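Local coordinates for protein orotidine-5-phosphate decarboxylase/orotate phosphoribosyltransferase, putative (Ompdcase-oprtase, putative) (Leishmania infantum, PDB 3QW3) that probably catalyses the decarboxylation of orotidine 5'-phosphate to UMP, the last step of de novo UMP biosynthesis, as the decarboxylase domain of a bifunctional UMP synthase, at residues 24-30 and 58-62; 79-85 and 105-111. One frame throughout, in Å; residues are numbered along the deposited sequence.

Contact 1: residues 24-30 and 58-62; sequences AKTAAAA and FGAEG
Phe58 opens the second segment and supplies most of its share of the contact; Ala27 is its main counterpart. With chi1 m (-64°) and chi2 -66°, the Phe58 ring lies along the turn that leads into the helix starting at Ala27, and the CA atoms of Ala27 and Phe58 are 5.8 Å apart. Ala27 N (3.5 Å from Phe58 CD1) and Thr26 C (3.5 Å from Phe58 CE1) sit over one ring face. The carbonyls meet its edge, Ala24 O 3.1 Å from Phe58 CZ and Lys25 O 3.4 Å from Phe58 CE1, where the ring hydrogens are slightly positive. Ala30 CB reaches Phe58 CE2 at 3.9 Å; small alanines let the ring come this close. Thr26 N-caps the helix, its OG1 accepting from Ala29 N at 3.2 Å.

Gly59 leaves the helical conformation of the preceding turn with phi +69°, easy for a residue without CB. Glu61 (chi1 m, chi2 t) follows, its CB 3.7 Å from Ala27 CB. Its OE1 accepts from two waters at 3.1 Å each; one accepts from Ala27 N (2.9 Å), the other from Ala28 N (3.1 Å), so the carboxylate reaches these first-turn amides through water. At Gly62 a CB would strike Gly59 O.

The contact joins the N-terminal ends of helices 27-41 and 60-72, neighbouring outer helices of the TIM barrel, while Ala60 packs on Trp63 of the second subunit.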
ATOM      1  N   ALA A  24     -14.331  11.955 -13.552  1.00 28.11           N
ATOM      2  CA  ALA A  24     -14.138  13.361 -13.932  1.00 29.24           C
ATOM      3  C   ALA A  24     -12.673  13.724 -14.159  1.00 30.01           C
ATOM      4  O   ALA A  24     -11.779  13.123 -13.561  1.00 30.36           O
ATOM      5  CB  ALA A  24     -14.744  14.269 -12.891  1.00 29.07           C
ATOM      6  N   LYS A  25     -12.444  14.719 -15.014  1.00 30.80           N
ATOM      7  CA  LYS A  25     -11.092  15.079 -15.456  1.00 31.40           C
ATOM      8  C   LYS A  25     -10.414  16.195 -14.651  1.00 31.14           C
ATOM      9  O   LYS A  25      -9.225  16.461 -14.836  1.00 31.45           O
ATOM     10  CB  LYS A  25     -11.087  15.387 -16.961  1.00 31.78           C
ATOM     11  CG  LYS A  25     -10.578  14.228 -17.839  1.00 33.21           C
ATOM     12  CD  LYS A  25     -11.089  12.856 -17.372  1.00 34.90           C
ATOM     13  CE  LYS A  25     -10.128  11.725 -17.742  1.00 35.75           C
ATOM     14  NZ  LYS A  25      -8.763  11.902 -17.161  1.00 36.68           N
ATOM     15  N   THR A  26     -11.166  16.838 -13.762  1.00 30.76           N
ATOM     16  CA  THR A  26     -10.603  17.808 -12.822  1.00 30.39           C
ATOM     17  C   THR A  26     -11.056  17.472 -11.406  1.00 29.92           C
ATOM     18  O   THR A  26     -12.075  16.794 -11.222  1.00 30.01           O
ATOM     19  CB  THR A  26     -11.030  19.261 -13.141  1.00 30.59           C
ATOM     20  OG1 THR A  26     -12.454  19.380 -13.023  1.00 30.75           O
ATOM     21  CG2 THR A  26     -10.581  19.680 -14.540  1.00 30.79           C
ATOM     22  N   ALA A  27     -10.311  17.954 -10.414  1.00 29.28           N
ATOM     23  CA  ALA A  27     -10.679  17.781  -9.008  1.00 28.80           C
ATOM     24  C   ALA A  27     -12.066  18.355  -8.693  1.00 28.54           C
ATOM     25  O   ALA A  27     -12.882  17.694  -8.045  1.00 28.62           O
ATOM     26  CB  ALA A  27      -9.629  18.394  -8.098  1.00 28.67           C
ATOM     27  N   ALA A  28     -12.326  19.577  -9.158  1.00 28.28           N
ATOM     28  CA  ALA A  28     -13.605  20.250  -8.913  1.00 27.55           C
ATOM     29  C   ALA A  28     -14.783  19.459  -9.478  1.00 27.20           C
ATOM     30  O   ALA A  28     -15.812  19.313  -8.813  1.00 27.20           O
ATOM     31  CB  ALA A  28     -13.588  21.668  -9.478  1.00 27.85           C
ATOM     32  N   ALA A  29     -14.622  18.944 -10.694  1.00 26.44           N
ATOM     33  CA  ALA A  29     -15.642  18.106 -11.317  1.00 26.12           C
ATOM     34  C   ALA A  29     -15.814  16.776 -10.575  1.00 25.81           C
ATOM     35  O   ALA A  29     -16.940  16.285 -10.441  1.00 25.69           O
ATOM     36  CB  ALA A  29     -15.332  17.874 -12.790  1.00 26.31           C
ATOM     37  N   ALA A  30     -14.704  16.214 -10.084  1.00 25.27           N
ATOM     38  CA  ALA A  30     -14.735  14.964  -9.309  1.00 25.06           C
ATOM     39  C   ALA A  30     -15.569  15.104  -8.042  1.00 24.69           C
ATOM     40  O   ALA A  30     -16.355  14.215  -7.718  1.00 24.53           O
ATOM     41  CB  ALA A  30     -13.316  14.493  -8.966  1.00 24.92           C
ATOM     42  N   PHE A  58      -5.216  13.895  -8.880  1.00 24.26           N
ATOM     43  CA  PHE A  58      -5.393  15.332  -9.100  1.00 25.96           C
ATOM     44  C   PHE A  58      -4.376  16.216  -8.381  1.00 26.77           C
ATOM     45  O   PHE A  58      -4.463  17.445  -8.439  1.00 27.33           O
ATOM     46  CB  PHE A  58      -6.826  15.755  -8.770  1.00 26.02           C
ATOM     47  CG  PHE A  58      -7.847  15.122  -9.664  1.00 27.52           C
ATOM     48  CD1 PHE A  58      -7.886  15.435 -11.022  1.00 29.33           C
ATOM     49  CD2 PHE A  58      -8.757  14.205  -9.159  1.00 28.82           C
ATOM     50  CE1 PHE A  58      -8.817  14.840 -11.861  1.00 29.48           C
ATOM     51  CE2 PHE A  58      -9.699  13.611  -9.993  1.00 29.22           C
ATOM     52  CZ  PHE A  58      -9.725  13.931 -11.346  1.00 29.35           C
ATOM     53  N   GLY A  59      -3.417  15.586  -7.709  1.00 27.72           N
ATOM     54  CA  GLY A  59      -2.304  16.301  -7.093  1.00 29.16           C
ATOM     55  C   GLY A  59      -2.697  17.161  -5.912  1.00 29.76           C
ATOM     56  O   GLY A  59      -3.411  16.709  -5.015  1.00 30.40           O
ATOM     57  N   ALA A  60      -2.235  18.409  -5.924  1.00 30.79           N
ATOM     58  CA  ALA A  60      -2.503  19.348  -4.839  1.00 31.14           C
ATOM     59  C   ALA A  60      -3.997  19.417  -4.548  1.00 31.13           C
ATOM     60  O   ALA A  60      -4.428  19.167  -3.417  1.00 31.88           O
ATOM     61  CB  ALA A  60      -1.953  20.729  -5.179  1.00 31.39           C
ATOM     62  N   GLU A  61      -4.782  19.698  -5.584  1.00 30.49           N
ATOM     63  CA  GLU A  61      -6.230  19.834  -5.454  1.00 30.03           C
ATOM     64  C   GLU A  61      -6.907  18.531  -5.035  1.00 29.12           C
ATOM     65  O   GLU A  61      -8.012  18.547  -4.494  1.00 28.88           O
ATOM     66  CB  GLU A  61      -6.833  20.328  -6.765  1.00 30.55           C
ATOM     67  CG  GLU A  61      -6.488  21.767  -7.105  1.00 32.79           C
ATOM     68  CD  GLU A  61      -7.426  22.351  -8.141  1.00 36.32           C
ATOM     69  OE1 GLU A  61      -7.506  21.796  -9.259  1.00 38.04           O
ATOM     70  OE2 GLU A  61      -8.084  23.371  -7.835  1.00 38.94           O
ATOM     71  N   GLY A  62      -6.229  17.414  -5.283  1.00 28.14           N
ATOM     72  CA  GLY A  62      -6.746  16.087  -4.962  1.00 26.90           C
ATOM     73  C   GLY A  62      -7.067  15.811  -3.504  1.00 26.12           C
ATOM     74  O   GLY A  62      -8.131  15.262  -3.203  1.00 25.78           O
TER
HETATM   75  O   HOH W   1      -7.963  19.424 -11.145  1.00 37.42           O
HETATM   76  O   HOH W   2     -10.338  21.519 -10.416  1.00 29.45           O

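Contact 2: residues 79-85 and 105-111; sequences VVLDAKR and AHAITAS
This is a parallel strand pair inside the TIM barrel, the two strands of a beta-alpha-beta unit whose crossover is helix 89-102. The axes of strands 80-85 and 107-110 approach to 4.3 Å and cross at -45°. Val80 pairs with Ala107 (CA-CA 4.5 Å) and Leu81 with Ile108 (4.7 Å), then a beta bulge shifts the register by two, so that Arg85 pairs with Ala110 (4.6 Å).

The backbone ladder runs His106 N to Val79 O (2.9 Å), Leu81 N to Ala107 O (2.8 Å), Thr109 N to Leu81 O (3.2 Å), Arg85 N to Thr109 O (3.1 Å) and Ser111 N to Arg85 O (3.0 Å). At the bulge Asp82 centres an inverse gamma turn and Lys84 turns left-handed (phi/psi 41/57), absorbing the two extra residues. Thr109 (chi1 p) fills the gap: its OG1 donates to Asp82 OD1 (2.7 Å) and accepts from Lys84 N (2.9 Å), a double role suited to a hydroxyl. Lys84, m then t, t, p, bends its NZ back to Asp82 OD1 (2.8 Å) in a salt bridge.

Asp82 also pairs with Lys49, and Lys84 with Asp87 of the second subunit. This alternating Lys-Asp-Lys-Asp array is consistent with the OMP decarboxylase active site; a sulfate ion, probably from the crystallisation liquor, lies about 4 Å from the Asp82 side chain.

Val80 and Ala107, on one face, pack on Phe3 of helix 3-11. Leu81 and Ile108, on the other, meet Ala99 of helix 89-102, and Arg85 reaches Glu56 of the second subunit. Strands 47-50 and 129-135 flank the pair.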
ATOM      1  N   VAL A  79     -17.236   5.985   6.316  1.00 15.50           N
ATOM      2  CA  VAL A  79     -16.427   6.102   5.113  1.00 15.47           C
ATOM      3  C   VAL A  79     -15.220   5.183   5.249  1.00 14.92           C
ATOM      4  O   VAL A  79     -14.481   5.243   6.239  1.00 15.07           O
ATOM      5  CB  VAL A  79     -15.961   7.562   4.901  1.00 15.23           C
ATOM      6  CG1 VAL A  79     -14.992   7.673   3.730  1.00 15.69           C
ATOM      7  CG2 VAL A  79     -17.166   8.484   4.674  1.00 15.59           C
ATOM      8  N   VAL A  80     -15.033   4.332   4.246  1.00 14.35           N
ATOM      9  CA  VAL A  80     -13.864   3.474   4.160  1.00 14.31           C
ATOM     10  C   VAL A  80     -12.915   4.067   3.119  1.00 14.18           C
ATOM     11  O   VAL A  80     -13.236   4.106   1.936  1.00 14.06           O
ATOM     12  CB  VAL A  80     -14.250   2.036   3.734  1.00 14.27           C
ATOM     13  CG1 VAL A  80     -12.999   1.150   3.650  1.00 14.47           C
ATOM     14  CG2 VAL A  80     -15.284   1.444   4.701  1.00 14.33           C
ATOM     15  N   LEU A  81     -11.755   4.553   3.555  1.00 14.25           N
ATOM     16  CA  LEU A  81     -10.773   5.055   2.606  1.00 13.99           C
ATOM     17  C   LEU A  81     -10.047   3.856   2.003  1.00 13.95           C
ATOM     18  O   LEU A  81      -9.342   3.133   2.711  1.00 13.79           O
ATOM     19  CB  LEU A  81      -9.788   6.025   3.278  1.00 14.44           C
ATOM     20  CG  LEU A  81      -8.712   6.634   2.369  1.00 14.91           C
ATOM     21  CD1 LEU A  81      -9.313   7.476   1.234  1.00 16.52           C
ATOM     22  CD2 LEU A  81      -7.721   7.469   3.193  1.00 17.68           C
ATOM     23  N   ASP A  82     -10.237   3.635   0.703  1.00 13.58           N
ATOM     24  CA  ASP A  82      -9.590   2.500   0.037  1.00 13.72           C
ATOM     25  C   ASP A  82      -8.204   2.899  -0.435  1.00 13.78           C
ATOM     26  O   ASP A  82      -8.013   3.308  -1.586  1.00 14.22           O
ATOM     27  CB  ASP A  82     -10.425   1.949  -1.117  1.00 13.80           C
ATOM     28  CG  ASP A  82     -10.007   0.539  -1.518  1.00 15.47           C
ATOM     29  OD1 ASP A  82      -8.991   0.017  -0.998  1.00 14.07           O
ATOM     30  OD2 ASP A  82     -10.700  -0.061  -2.362  1.00 17.98           O
ATOM     31  N   ALA A  83      -7.257   2.777   0.486  1.00 13.50           N
ATOM     32  CA  ALA A  83      -5.892   3.252   0.302  1.00 13.56           C
ATOM     33  C   ALA A  83      -4.868   2.114   0.253  1.00 14.06           C
ATOM     34  O   ALA A  83      -3.739   2.324  -0.199  1.00 14.45           O
ATOM     35  CB  ALA A  83      -5.553   4.226   1.423  1.00 13.72           C
ATOM     36  N   LYS A  84      -5.268   0.925   0.710  1.00 13.65           N
ATOM     37  CA  LYS A  84      -4.411  -0.267   0.747  1.00 14.02           C
ATOM     38  C   LYS A  84      -2.976   0.069   1.189  1.00 14.16           C
ATOM     39  O   LYS A  84      -2.002  -0.195   0.486  1.00 14.43           O
ATOM     40  CB  LYS A  84      -4.465  -1.029  -0.590  1.00 13.66           C
ATOM     41  CG  LYS A  84      -5.878  -1.524  -0.946  1.00 13.63           C
ATOM     42  CD  LYS A  84      -5.898  -2.351  -2.235  1.00 13.63           C
ATOM     43  CE  LYS A  84      -7.311  -2.860  -2.576  1.00 15.67           C
ATOM     44  NZ  LYS A  84      -8.244  -1.767  -3.001  1.00 15.63           N
ATOM     45  N   ARG A  85      -2.871   0.663   2.374  1.00 14.46           N
ATOM     46  CA  ARG A  85      -1.585   1.084   2.910  1.00 14.99           C
ATOM     47  C   ARG A  85      -0.880  -0.050   3.642  1.00 15.86           C
ATOM     48  O   ARG A  85      -1.506  -1.012   4.090  1.00 15.83           O
ATOM     49  CB  ARG A  85      -1.758   2.290   3.843  1.00 14.96           C
ATOM     50  CG  ARG A  85      -2.400   3.527   3.197  1.00 15.06           C
ATOM     51  CD  ARG A  85      -1.562   4.107   2.046  1.00 14.60           C
ATOM     52  NE  ARG A  85      -1.922   5.489   1.716  1.00 16.11           N
ATOM     53  CZ  ARG A  85      -2.366   5.910   0.530  1.00 17.01           C
ATOM     54  NH1 ARG A  85      -2.549   5.059  -0.475  1.00 16.27           N
ATOM     55  NH2 ARG A  85      -2.633   7.200   0.348  1.00 16.82           N
ATOM     56  N   ALA A 105     -11.789   9.832   7.823  1.00 19.03           N
ATOM     57  CA  ALA A 105     -12.381   8.572   7.397  1.00 17.87           C
ATOM     58  C   ALA A 105     -12.572   7.696   8.630  1.00 17.28           C
ATOM     59  O   ALA A 105     -11.886   7.881   9.642  1.00 16.92           O
ATOM     60  CB  ALA A 105     -11.487   7.880   6.370  1.00 17.94           C
ATOM     61  N   HIS A 106     -13.509   6.754   8.553  1.00 16.18           N
ATOM     62  CA  HIS A 106     -13.807   5.876   9.685  1.00 15.65           C
ATOM     63  C   HIS A 106     -13.077   4.539   9.604  1.00 14.84           C
ATOM     64  O   HIS A 106     -13.026   3.786  10.582  1.00 15.04           O
ATOM     65  CB  HIS A 106     -15.325   5.650   9.787  1.00 15.64           C
ATOM     66  CG  HIS A 106     -16.124   6.911   9.712  1.00 16.88           C
ATOM     67  ND1 HIS A 106     -16.608   7.555  10.831  1.00 20.84           N
ATOM     68  CD2 HIS A 106     -16.517   7.654   8.651  1.00 17.62           C
ATOM     69  CE1 HIS A 106     -17.268   8.638  10.462  1.00 19.55           C
ATOM     70  NE2 HIS A 106     -17.234   8.718   9.143  1.00 21.66           N
ATOM     71  N   ALA A 107     -12.510   4.253   8.431  1.00 13.93           N
ATOM     72  CA  ALA A 107     -11.850   2.987   8.180  1.00 13.47           C
ATOM     73  C   ALA A 107     -10.862   3.123   7.028  1.00 12.98           C
ATOM     74  O   ALA A 107     -10.948   4.067   6.227  1.00 13.25           O
ATOM     75  CB  ALA A 107     -12.881   1.897   7.864  1.00 13.30           C
ATOM     76  N   ILE A 108      -9.946   2.166   6.941  1.00 12.87           N
ATOM     77  CA  ILE A 108      -8.956   2.130   5.860  1.00 12.79           C
ATOM     78  C   ILE A 108      -8.741   0.685   5.411  1.00 12.46           C
ATOM     79  O   ILE A 108      -8.975  -0.249   6.174  1.00 12.36           O
ATOM     80  CB  ILE A 108      -7.608   2.764   6.327  1.00 12.73           C
ATOM     81  CG1 ILE A 108      -6.725   3.176   5.134  1.00 12.65           C
ATOM     82  CG2 ILE A 108      -6.873   1.850   7.313  1.00 13.20           C
ATOM     83  CD1 ILE A 108      -5.454   3.947   5.552  1.00 14.33           C
ATOM     84  N   THR A 109      -8.300   0.502   4.172  1.00 12.34           N
ATOM     85  CA  THR A 109      -7.854  -0.817   3.724  1.00 12.17           C
ATOM     86  C   THR A 109      -6.333  -0.907   3.840  1.00 12.24           C
ATOM     87  O   THR A 109      -5.642   0.102   3.737  1.00 11.97           O
ATOM     88  CB  THR A 109      -8.283  -1.115   2.277  1.00 12.31           C
ATOM     89  OG1 THR A 109      -7.888  -0.029   1.430  1.00 13.11           O
ATOM     90  CG2 THR A 109      -9.801  -1.295   2.201  1.00 13.00           C
ATOM     91  N   ALA A 110      -5.827  -2.113   4.065  1.00 12.14           N
ATOM     92  CA  ALA A 110      -4.397  -2.301   4.331  1.00 13.26           C
ATOM     93  C   ALA A 110      -3.895  -3.645   3.832  1.00 13.83           C
ATOM     94  O   ALA A 110      -4.642  -4.627   3.830  1.00 14.63           O
ATOM     95  CB  ALA A 110      -4.114  -2.161   5.823  1.00 12.99           C
ATOM     96  N   SER A 111      -2.629  -3.675   3.416  1.00 14.21           N
ATOM     97  CA  SER A 111      -1.962  -4.908   2.996  1.00 14.59           C
ATOM     98  C   SER A 111      -1.430  -5.655   4.224  1.00 14.26           C
ATOM     99  O   SER A 111      -0.931  -5.026   5.156  1.00 15.03           O
ATOM    100  CB  SER A 111      -0.801  -4.579   2.040  1.00 15.12           C
ATOM    101  OG  SER A 111       0.071  -5.695   1.896  1.00 16.37           O
TER

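Going from the N terminus, the chain first closes a loop at contact 1: it leaves through helix 27-41, passes strand 47-50 and helix 52-56, and returns at 58-62. Helix 60-72 then leads to strand 80-85, where contact 2 begins; helix 89-102 carries the chain to strand 107-110, which completes it. The contacts therefore follow in series, neither nested nor crossed, with centres 20 Å apart. Contact 1 ties together outer helices, contact 2 neighbouring strands of the barrel. Strand 47-50, inside the first loop, links them, since it hydrogen-bonds to strand 80-85 and brings Lys49 to Asp82. Both contacts also touch the second subunit.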